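Local coordinates for protein glutamate--LysW ligase ArgX (Sulfolobus tokodaii, PDB 3VPC) that probably catalyses the ATP-dependent joining of glutamate to the gamma-carboxyl group of the C-terminal glutamate of the carrier protein LysW in arginine biosynthesis, at residues P102-A107 and A163-E168; G85-T90 and V248-D253. All coordinates share one frame; numbering follows the deposited sequence.

Contact 1 of 2, residues P102-A107 and A163-E168; sequences PDSIIA and AHIVQE. With ADP (adenosine-5'-diphosphate), chain E.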
ATOM      1  N   PRO A 102     -19.187   9.759 -20.718  1.00 16.00           N
ATOM      2  CA  PRO A 102     -20.001   8.598 -20.354  1.00 16.27           C
ATOM      3  C   PRO A 102     -20.836   8.992 -19.134  1.00 16.14           C
ATOM      4  O   PRO A 102     -20.327   9.690 -18.267  1.00 16.95           O
ATOM      5  CB  PRO A 102     -18.958   7.541 -19.932  1.00 15.08           C
ATOM      6  CG  PRO A 102     -17.678   7.998 -20.559  1.00 16.06           C
ATOM      7  CD  PRO A 102     -17.741   9.483 -20.584  1.00 16.00           C
ATOM      8  N   ASP A 103     -22.096   8.583 -19.093  1.00 16.29           N
ATOM      9  CA  ASP A 103     -22.929   8.816 -17.913  1.00 16.92           C
ATOM     10  C   ASP A 103     -22.198   8.303 -16.678  1.00 16.18           C
ATOM     11  O   ASP A 103     -21.828   7.121 -16.604  1.00 15.07           O
ATOM     12  CB  ASP A 103     -24.300   8.143 -18.054  1.00 17.92           C
ATOM     13  CG  ASP A 103     -25.158   8.746 -19.182  1.00 21.09           C
ATOM     14  OD1 ASP A 103     -24.965   9.929 -19.587  1.00 21.18           O
ATOM     15  OD2 ASP A 103     -26.058   8.023 -19.644  1.00 23.61           O
ATOM     16  N   SER A 104     -21.970   9.195 -15.716  1.00 15.18           N
ATOM     17  CA  SER A 104     -21.100   8.852 -14.589  1.00 14.66           C
ATOM     18  C   SER A 104     -21.687   9.204 -13.258  1.00 14.78           C
ATOM     19  O   SER A 104     -22.383  10.204 -13.131  1.00 15.30           O
ATOM     20  CB  SER A 104     -19.746   9.551 -14.694  1.00 14.50           C
ATOM     21  OG  SER A 104     -19.064   9.150 -15.853  1.00 12.63           O
ATOM     22  N   ILE A 105     -21.356   8.383 -12.267  1.00 15.22           N
ATOM     23  CA  ILE A 105     -21.724   8.623 -10.883  1.00 15.70           C
ATOM     24  C   ILE A 105     -20.450   8.417 -10.073  1.00 14.91           C
ATOM     25  O   ILE A 105     -19.758   7.415 -10.231  1.00 14.41           O
ATOM     26  CB  ILE A 105     -22.852   7.654 -10.374  1.00 15.94           C
ATOM     27  CG1 ILE A 105     -24.133   7.769 -11.216  1.00 15.93           C
ATOM     28  CG2 ILE A 105     -23.189   7.964  -8.916  1.00 16.67           C
ATOM     29  CD1 ILE A 105     -25.127   6.589 -10.949  1.00 16.85           C
ATOM     30  N   ILE A 106     -20.136   9.386  -9.219  1.00 13.56           N
ATOM     31  CA  ILE A 106     -18.973   9.319  -8.364  1.00 13.86           C
ATOM     32  C   ILE A 106     -19.346   8.739  -6.992  1.00 14.06           C
ATOM     33  O   ILE A 106     -20.284   9.216  -6.347  1.00 15.81           O
ATOM     34  CB  ILE A 106     -18.377  10.731  -8.152  1.00 13.70           C
ATOM     35  CG1 ILE A 106     -18.002  11.392  -9.496  1.00 15.47           C
ATOM     36  CG2 ILE A 106     -17.203  10.691  -7.186  1.00 14.56           C
ATOM     37  CD1 ILE A 106     -17.459  10.438 -10.579  1.00 17.28           C
ATOM     38  N   ALA A 107     -18.594   7.758  -6.525  1.00 13.67           N
ATOM     39  CA  ALA A 107     -18.831   7.196  -5.178  1.00 14.61           C
ATOM     40  C   ALA A 107     -17.548   7.214  -4.385  1.00 14.49           C
ATOM     41  O   ALA A 107     -16.502   6.769  -4.872  1.00 14.20           O
ATOM     42  CB  ALA A 107     -19.359   5.759  -5.284  1.00 14.06           C
ATOM     43  N   ALA A 163     -11.780   6.102  -4.711  1.00 22.09           N
ATOM     44  CA  ALA A 163     -12.905   6.755  -5.358  1.00 18.87           C
ATOM     45  C   ALA A 163     -13.300   5.965  -6.625  1.00 17.01           C
ATOM     46  O   ALA A 163     -12.437   5.544  -7.403  1.00 15.65           O
ATOM     47  CB  ALA A 163     -12.545   8.229  -5.701  1.00 18.87           C
ATOM     48  N   HIS A 164     -14.606   5.775  -6.796  1.00 15.20           N
ATOM     49  CA  HIS A 164     -15.187   5.029  -7.902  1.00 14.92           C
ATOM     50  C   HIS A 164     -15.837   5.968  -8.896  1.00 13.87           C
ATOM     51  O   HIS A 164     -16.616   6.860  -8.514  1.00 14.73           O
ATOM     52  CB  HIS A 164     -16.277   4.069  -7.381  1.00 14.49           C
ATOM     53  CG  HIS A 164     -15.767   3.049  -6.409  1.00 13.92           C
ATOM     54  ND1 HIS A 164     -15.711   1.705  -6.701  1.00 13.30           N
ATOM     55  CD2 HIS A 164     -15.307   3.176  -5.145  1.00 14.80           C
ATOM     56  CE1 HIS A 164     -15.225   1.049  -5.665  1.00 15.51           C
ATOM     57  NE2 HIS A 164     -14.974   1.919  -4.705  1.00 16.66           N
ATOM     58  N   ILE A 165     -15.534   5.769 -10.172  1.00 12.90           N
ATOM     59  CA  ILE A 165     -16.308   6.400 -11.239  1.00 12.56           C
ATOM     60  C   ILE A 165     -17.175   5.301 -11.870  1.00 12.61           C
ATOM     61  O   ILE A 165     -16.670   4.397 -12.519  1.00 12.71           O
ATOM     62  CB  ILE A 165     -15.415   7.046 -12.351  1.00 11.40           C
ATOM     63  CG1 ILE A 165     -14.400   8.030 -11.742  1.00 12.08           C
ATOM     64  CG2 ILE A 165     -16.309   7.755 -13.348  1.00 12.34           C
ATOM     65  CD1 ILE A 165     -13.422   8.649 -12.757  1.00 10.49           C
ATOM     66  N   VAL A 166     -18.477   5.390 -11.635  1.00 12.64           N
ATOM     67  CA  VAL A 166     -19.417   4.349 -12.029  1.00 14.04           C
ATOM     68  C   VAL A 166     -20.160   4.830 -13.272  1.00 14.11           C
ATOM     69  O   VAL A 166     -20.914   5.796 -13.225  1.00 13.90           O
ATOM     70  CB  VAL A 166     -20.390   4.044 -10.857  1.00 14.04           C
ATOM     71  CG1 VAL A 166     -21.409   2.964 -11.246  1.00 15.28           C
ATOM     72  CG2 VAL A 166     -19.605   3.633  -9.622  1.00 14.38           C
ATOM     73  N   GLN A 167     -19.940   4.132 -14.385  1.00 14.47           N
ATOM     74  CA  GLN A 167     -20.367   4.594 -15.698  1.00 14.52           C
ATOM     75  C   GLN A 167     -21.232   3.608 -16.462  1.00 14.42           C
ATOM     76  O   GLN A 167     -21.164   2.379 -16.238  1.00 14.00           O
ATOM     77  CB  GLN A 167     -19.133   4.847 -16.572  1.00 14.71           C
ATOM     78  CG  GLN A 167     -18.149   5.809 -15.988  1.00 13.91           C
ATOM     79  CD  GLN A 167     -17.124   6.248 -16.987  1.00 14.26           C
ATOM     80  OE1 GLN A 167     -16.595   5.433 -17.750  1.00 13.05           O
ATOM     81  NE2 GLN A 167     -16.833   7.549 -16.999  1.00 11.65           N
ATOM     82  N   GLU A 168     -22.033   4.156 -17.364  1.00 14.20           N
ATOM     83  CA  GLU A 168     -22.660   3.369 -18.400  1.00 15.51           C
ATOM     84  C   GLU A 168     -21.563   2.585 -19.108  1.00 16.24           C
ATOM     85  O   GLU A 168     -20.430   3.060 -19.233  1.00 16.27           O
ATOM     86  CB  GLU A 168     -23.382   4.262 -19.409  1.00 15.42           C
ATOM     87  CG  GLU A 168     -22.440   5.139 -20.290  1.00 16.02           C
ATOM     88  CD  GLU A 168     -23.207   5.950 -21.305  1.00 17.65           C
ATOM     89  OE1 GLU A 168     -24.039   5.357 -22.038  1.00 19.69           O
ATOM     90  OE2 GLU A 168     -22.984   7.167 -21.378  1.00 15.84           O
TER
HETATM   91  PB  ADP E 500      -6.973   4.191 -18.231  1.00 38.43           P
HETATM   92  O1B ADP E 500      -6.783   5.668 -17.899  1.00 35.39           O
HETATM   93  O2B ADP E 500      -6.470   3.790 -19.616  1.00 36.98           O
HETATM   94  O3B ADP E 500      -6.376   3.300 -17.170  1.00 36.02           O
HETATM   95  PA  ADP E 500      -9.645   4.282 -19.378  1.00 26.12           P
HETATM   96  O1A ADP E 500     -10.915   4.976 -18.909  1.00 22.80           O
HETATM   97  O2A ADP E 500      -8.864   4.861 -20.569  1.00 29.00           O
HETATM   98  O3A ADP E 500      -8.598   3.950 -18.205  1.00 30.13           O
HETATM   99  O5' ADP E 500     -10.194   2.896 -19.945  1.00 23.64           O
HETATM  100  C5' ADP E 500      -9.377   1.871 -20.472  1.00 24.19           C
HETATM  101  C4' ADP E 500     -10.218   1.185 -21.540  1.00 23.95           C
HETATM  102  O4' ADP E 500     -11.456   0.694 -21.029  1.00 21.37           O
HETATM  103  C3' ADP E 500     -10.626   2.176 -22.614  1.00 25.54           C
HETATM  104  O3' ADP E 500      -9.634   2.123 -23.615  1.00 28.20           O
HETATM  105  C2' ADP E 500     -11.910   1.643 -23.162  1.00 26.21           C
HETATM  106  O2' ADP E 500     -11.600   0.554 -24.052  1.00 27.58           O
HETATM  107  C1' ADP E 500     -12.517   0.983 -21.941  1.00 22.51           C
HETATM  108  N9  ADP E 500     -13.534   1.803 -21.248  1.00 19.54           N
HETATM  109  C8  ADP E 500     -13.308   2.686 -20.245  1.00 19.88           C
HETATM  110  N7  ADP E 500     -14.473   3.222 -19.818  1.00 17.96           N
HETATM  111  C5  ADP E 500     -15.463   2.679 -20.555  1.00 18.50           C
HETATM  112  C6  ADP E 500     -16.941   2.800 -20.608  1.00 18.67           C
HETATM  113  N6  ADP E 500     -17.584   3.643 -19.768  1.00 17.34           N
HETATM  114  N1  ADP E 500     -17.620   2.047 -21.512  1.00 20.12           N
HETATM  115  C2  ADP E 500     -16.963   1.201 -22.347  1.00 20.79           C
HETATM  116  N3  ADP E 500     -15.624   1.031 -22.351  1.00 21.28           N
HETATM  117  C4  ADP E 500     -14.837   1.726 -21.482  1.00 20.42           C
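The adenine end of the ATP-grasp nucleotide site is built on this antiparallel strand pair, where S104 faces Q167 and P102 and D103 meet E168. Q167 sends CG back beside its own backbone N (chi1 -56°) and then runs out extended, which carries its amide to the purine: ADP N6 donates to Q167 OE1 at 2.9 Å and to the backbone O of E168 at 3.0 Å. The other end of the amide is fixed as well, because Q167 NE2 donates to S104 OG (3.0 Å) while lying beside the P102 ring. S104 OG in turn donates to P102 O at 2.8 Å, so the hydroxyl is a second-shell brace for the adenine-reading amide. E168 OE2 takes the backbone N-H of D103 on its anti side, somewhat out of the carboxylate plane, in a nearly straight bond (2.8 Å, 173°). The two carboxylates stack almost parallel, D103 OD2 lying 3.6 Å from E168 OE2; K244 forms salt bridges to both residues and probably offsets their repulsion. Further along, I106 CD1 packs on I165 CG2 at 4.0 Å. I105 and I106 also pair with a strand of the second subunit, continuing across the interface the antiparallel sheet that supports adenine in this RimK-type ATP-grasp domain.

Contact 2 of 2, residues G85-T90 and V248-D253; sequences GDKILT and VNELND. With ADP (adenosine-5'-diphosphate), chain E.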
ATOM      1  N   GLY A  85      -4.927  14.815 -15.489  1.00 15.16           N
ATOM      2  CA  GLY A  85      -4.461  13.660 -14.755  1.00 15.04           C
ATOM      3  C   GLY A  85      -5.518  13.020 -13.856  1.00 15.08           C
ATOM      4  O   GLY A  85      -5.291  11.954 -13.291  1.00 15.18           O
ATOM      5  N   ASP A  86      -6.678  13.657 -13.745  1.00 13.39           N
ATOM      6  CA  ASP A  86      -7.745  13.142 -12.893  1.00 13.18           C
ATOM      7  C   ASP A  86      -9.063  13.131 -13.634  1.00 13.23           C
ATOM      8  O   ASP A  86      -9.604  14.188 -13.927  1.00 10.97           O
ATOM      9  CB  ASP A  86      -7.898  14.022 -11.649  1.00 13.09           C
ATOM     10  CG  ASP A  86      -8.739  13.350 -10.588  1.00 13.07           C
ATOM     11  OD1 ASP A  86      -8.177  12.927  -9.581  1.00 13.28           O
ATOM     12  OD2 ASP A  86      -9.946  13.183 -10.798  1.00 15.80           O
ATOM     13  N   LYS A  87      -9.620  11.942 -13.869  1.00 12.39           N
ATOM     14  CA  LYS A  87     -10.805  11.857 -14.685  1.00 12.17           C
ATOM     15  C   LYS A  87     -12.008  12.523 -14.070  1.00 11.78           C
ATOM     16  O   LYS A  87     -12.817  13.006 -14.802  1.00 12.24           O
ATOM     17  CB  LYS A  87     -11.160  10.398 -15.056  1.00 12.54           C
ATOM     18  CG  LYS A  87     -10.068   9.667 -15.885  1.00 12.30           C
ATOM     19  CD  LYS A  87     -10.424   8.171 -15.955  1.00 16.94           C
ATOM     20  CE  LYS A  87      -9.392   7.363 -16.685  1.00 19.05           C
ATOM     21  NZ  LYS A  87      -9.843   7.409 -18.095  1.00 23.29           N
ATOM     22  N   ILE A  88     -12.141  12.520 -12.742  1.00 11.44           N
ATOM     23  CA  ILE A  88     -13.257  13.238 -12.115  1.00 11.19           C
ATOM     24  C   ILE A  88     -13.186  14.745 -12.408  1.00 11.29           C
ATOM     25  O   ILE A  88     -14.184  15.363 -12.773  1.00 10.33           O
ATOM     26  CB  ILE A  88     -13.375  12.954 -10.578  1.00 11.56           C
ATOM     27  CG1 ILE A  88     -13.794  11.501 -10.355  1.00 11.98           C
ATOM     28  CG2 ILE A  88     -14.362  13.924  -9.946  1.00 10.69           C
ATOM     29  CD1 ILE A  88     -13.671  10.985  -8.905  1.00 11.71           C
ATOM     30  N   LEU A  89     -12.010  15.322 -12.240  1.00 11.87           N
ATOM     31  CA  LEU A  89     -11.806  16.738 -12.542  1.00 12.70           C
ATOM     32  C   LEU A  89     -12.020  17.041 -14.028  1.00 12.42           C
ATOM     33  O   LEU A  89     -12.675  18.015 -14.377  1.00 12.05           O
ATOM     34  CB  LEU A  89     -10.427  17.172 -12.075  1.00 12.53           C
ATOM     35  CG  LEU A  89     -10.068  16.959 -10.599  1.00 15.31           C
ATOM     36  CD1 LEU A  89      -8.707  17.538 -10.322  1.00 15.24           C
ATOM     37  CD2 LEU A  89     -11.119  17.585  -9.646  1.00 16.00           C
ATOM     38  N   THR A  90     -11.474  16.191 -14.899  1.00 12.93           N
ATOM     39  CA  THR A  90     -11.765  16.282 -16.344  1.00 12.57           C
ATOM     40  C   THR A  90     -13.286  16.218 -16.669  1.00 12.85           C
ATOM     41  O   THR A  90     -13.820  17.110 -17.349  1.00 12.35           O
ATOM     42  CB  THR A  90     -11.019  15.208 -17.113  1.00 13.35           C
ATOM     43  OG1 THR A  90      -9.619  15.541 -17.135  1.00 14.51           O
ATOM     44  CG2 THR A  90     -11.535  15.137 -18.545  1.00 14.13           C
ATOM     45  N   VAL A 248     -16.234  12.148 -24.526  1.00 18.06           N
ATOM     46  CA  VAL A 248     -14.842  12.246 -24.107  1.00 17.95           C
ATOM     47  C   VAL A 248     -14.624  11.347 -22.902  1.00 17.67           C
ATOM     48  O   VAL A 248     -15.338  11.454 -21.908  1.00 17.16           O
ATOM     49  CB  VAL A 248     -14.442  13.696 -23.763  1.00 17.99           C
ATOM     50  CG1 VAL A 248     -12.941  13.769 -23.355  1.00 18.19           C
ATOM     51  CG2 VAL A 248     -14.735  14.614 -24.930  1.00 18.82           C
ATOM     52  N   ASN A 249     -13.661  10.444 -23.012  1.00 17.24           N
ATOM     53  CA  ASN A 249     -13.359   9.528 -21.916  1.00 17.90           C
ATOM     54  C   ASN A 249     -12.178   9.971 -21.057  1.00 17.95           C
ATOM     55  O   ASN A 249     -12.208   9.817 -19.844  1.00 17.65           O
ATOM     56  CB  ASN A 249     -13.097   8.116 -22.431  1.00 18.12           C
ATOM     57  CG  ASN A 249     -12.899   7.118 -21.300  1.00 18.40           C
ATOM     58  OD1 ASN A 249     -13.685   7.078 -20.355  1.00 19.95           O
ATOM     59  ND2 ASN A 249     -11.849   6.333 -21.381  1.00 17.95           N
ATOM     60  N   GLU A 250     -11.142  10.516 -21.692  1.00 18.54           N
ATOM     61  CA  GLU A 250      -9.863  10.820 -21.039  1.00 19.93           C
ATOM     62  C   GLU A 250      -9.222  11.998 -21.767  1.00 19.71           C
ATOM     63  O   GLU A 250      -9.405  12.135 -22.978  1.00 18.76           O
ATOM     64  CB  GLU A 250      -8.872   9.655 -21.243  1.00 21.30           C
ATOM     65  CG  GLU A 250      -8.770   8.604 -20.160  1.00 26.76           C
ATOM     66  CD  GLU A 250      -7.798   9.027 -19.056  1.00 32.57           C
ATOM     67  OE1 GLU A 250      -6.567   8.854 -19.202  1.00 34.43           O
ATOM     68  OE2 GLU A 250      -8.278   9.535 -18.032  1.00 34.64           O
ATOM     69  N   LEU A 251      -8.459  12.814 -21.040  1.00 18.93           N
ATOM     70  CA  LEU A 251      -7.389  13.611 -21.651  1.00 19.55           C
ATOM     71  C   LEU A 251      -6.042  13.256 -21.027  1.00 19.27           C
ATOM     72  O   LEU A 251      -5.967  12.907 -19.848  1.00 20.45           O
ATOM     73  CB  LEU A 251      -7.658  15.108 -21.540  1.00 19.78           C
ATOM     74  CG  LEU A 251      -8.613  15.640 -22.616  1.00 21.41           C
ATOM     75  CD1 LEU A 251     -10.040  15.778 -22.100  1.00 22.38           C
ATOM     76  CD2 LEU A 251      -8.097  16.943 -23.204  1.00 22.86           C
ATOM     77  N   ASN A 252      -4.970  13.339 -21.800  1.00 18.37           N
ATOM     78  CA  ASN A 252      -3.648  13.007 -21.276  1.00 18.23           C
ATOM     79  C   ASN A 252      -2.760  14.219 -21.439  1.00 17.69           C
ATOM     80  O   ASN A 252      -2.649  14.747 -22.548  1.00 16.45           O
ATOM     81  CB  ASN A 252      -3.042  11.800 -22.006  1.00 19.24           C
ATOM     82  CG  ASN A 252      -1.781  11.279 -21.330  1.00 21.71           C
ATOM     83  OD1 ASN A 252      -1.106  12.000 -20.573  1.00 23.11           O
ATOM     84  ND2 ASN A 252      -1.473   9.991 -21.566  1.00 25.33           N
ATOM     85  N   ASP A 253      -2.159  14.670 -20.335  1.00 16.71           N
ATOM     86  CA  ASP A 253      -1.317  15.882 -20.353  1.00 17.31           C
ATOM     87  C   ASP A 253       0.159  15.631 -20.708  1.00 17.30           C
ATOM     88  O   ASP A 253       0.908  16.568 -20.989  1.00 18.05           O
ATOM     89  CB  ASP A 253      -1.432  16.607 -19.022  1.00 18.23           C
ATOM     90  CG  ASP A 253      -1.018  15.735 -17.867  1.00 18.95           C
ATOM     91  OD1 ASP A 253       0.185  15.716 -17.536  1.00 22.15           O
ATOM     92  OD2 ASP A 253      -1.889  15.058 -17.308  1.00 23.37           O
TER
HETATM   93  PB  ADP E 500      -6.973   4.191 -18.231  1.00 38.43           P
HETATM   94  O1B ADP E 500      -6.783   5.668 -17.899  1.00 35.39           O
HETATM   95  O2B ADP E 500      -6.470   3.790 -19.616  1.00 36.98           O
HETATM   96  O3B ADP E 500      -6.376   3.300 -17.170  1.00 36.02           O
HETATM   97  PA  ADP E 500      -9.645   4.282 -19.378  1.00 26.12           P
HETATM   98  O1A ADP E 500     -10.915   4.976 -18.909  1.00 22.80           O
HETATM   99  O2A ADP E 500      -8.864   4.861 -20.569  1.00 29.00           O
HETATM  100  O3A ADP E 500      -8.598   3.950 -18.205  1.00 30.13           O
HETATM  101  O5' ADP E 500     -10.194   2.896 -19.945  1.00 23.64           O
HETATM  102  C5' ADP E 500      -9.377   1.871 -20.472  1.00 24.19           C
HETATM  103  C4' ADP E 500     -10.218   1.185 -21.540  1.00 23.95           C
HETATM  104  O4' ADP E 500     -11.456   0.694 -21.029  1.00 21.37           O
HETATM  105  C3' ADP E 500     -10.626   2.176 -22.614  1.00 25.54           C
HETATM  106  O3' ADP E 500      -9.634   2.123 -23.615  1.00 28.20           O
HETATM  107  C2' ADP E 500     -11.910   1.643 -23.162  1.00 26.21           C
HETATM  108  O2' ADP E 500     -11.600   0.554 -24.052  1.00 27.58           O
HETATM  109  C1' ADP E 500     -12.517   0.983 -21.941  1.00 22.51           C
HETATM  110  N9  ADP E 500     -13.534   1.803 -21.248  1.00 19.54           N
HETATM  111  C8  ADP E 500     -13.308   2.686 -20.245  1.00 19.88           C
HETATM  112  N7  ADP E 500     -14.473   3.222 -19.818  1.00 17.96           N
HETATM  113  C5  ADP E 500     -15.463   2.679 -20.555  1.00 18.50           C
HETATM  114  C6  ADP E 500     -16.941   2.800 -20.608  1.00 18.67           C
HETATM  115  N6  ADP E 500     -17.584   3.643 -19.768  1.00 17.34           N
HETATM  116  N1  ADP E 500     -17.620   2.047 -21.512  1.00 20.12           N
HETATM  117  C2  ADP E 500     -16.963   1.201 -22.347  1.00 20.79           C
HETATM  118  N3  ADP E 500     -15.624   1.031 -22.351  1.00 21.28           N
HETATM  119  C4  ADP E 500     -14.837   1.726 -21.482  1.00 20.42           C
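K87 starts with CG beside its backbone N (chi1 -61°), stays extended to CE, and bends at its last torsion (chi4 -89°), which takes NZ toward the alpha-phosphate of ADP and E250. N249 reaches the same phosphate from the strand, its CG anti to the backbone N (chi1 -175°). N249 ND2 donates to ADP O1A at 3.0 Å, and K87 NZ is modelled 2.8 Å from that oxygen as a second donor, though its place is less certain. N249 OD1 accepts from K127 NZ, which fixes which end of the amide turns to the nucleotide. K87 also forms a salt bridge to E250, whose side chain crosses that of the lysine at about a right angle, but the model is overcrowded there and the positions of both NZ and E250 OE2 are doubtful. N249 and E250 both face D237 of the neighbouring strand 233-241 in a classic beta bulge; E250 and, two residues further along the strand, N252 are magnesium ligands, as is D237. Replacing K87 with an alanine would probably deprive ADP O1A of one positive donor and leave the E250 carboxylate without its lysine mate. Away from the phosphate, T90 CG2 packs on L251 CD1 at 3.9 Å, while T90 OG1 is bonded to V83 O. D86 N-caps the helix, OD2 accepting weak bonds from the backbone N-H groups of I88 and L89.

In the fold
Contacts 1 and 2, their centres about 13 Å apart, meet different parts of one ADP: the strand pair 102-107/163-168 the adenine, 85-90/248-253 the alpha-phosphate. Lysine K127 ties them together, bonding to Q167 in contact 1, to N249 in contact 2 and to the nucleotide. The two also pack directly. P102 CD sits 3.4 Å from V248 O, and I165 CD1 lies 3.7 Å from K87 CB, at the root of the phosphate-binding lysine. I106 CD1 meets I88 CG1 at 3.8 Å. Helix 87-97 leads along the chain into strand 104-107, and contact 1 is nested within the loop that contact 2 closes. Both also touch the second subunit.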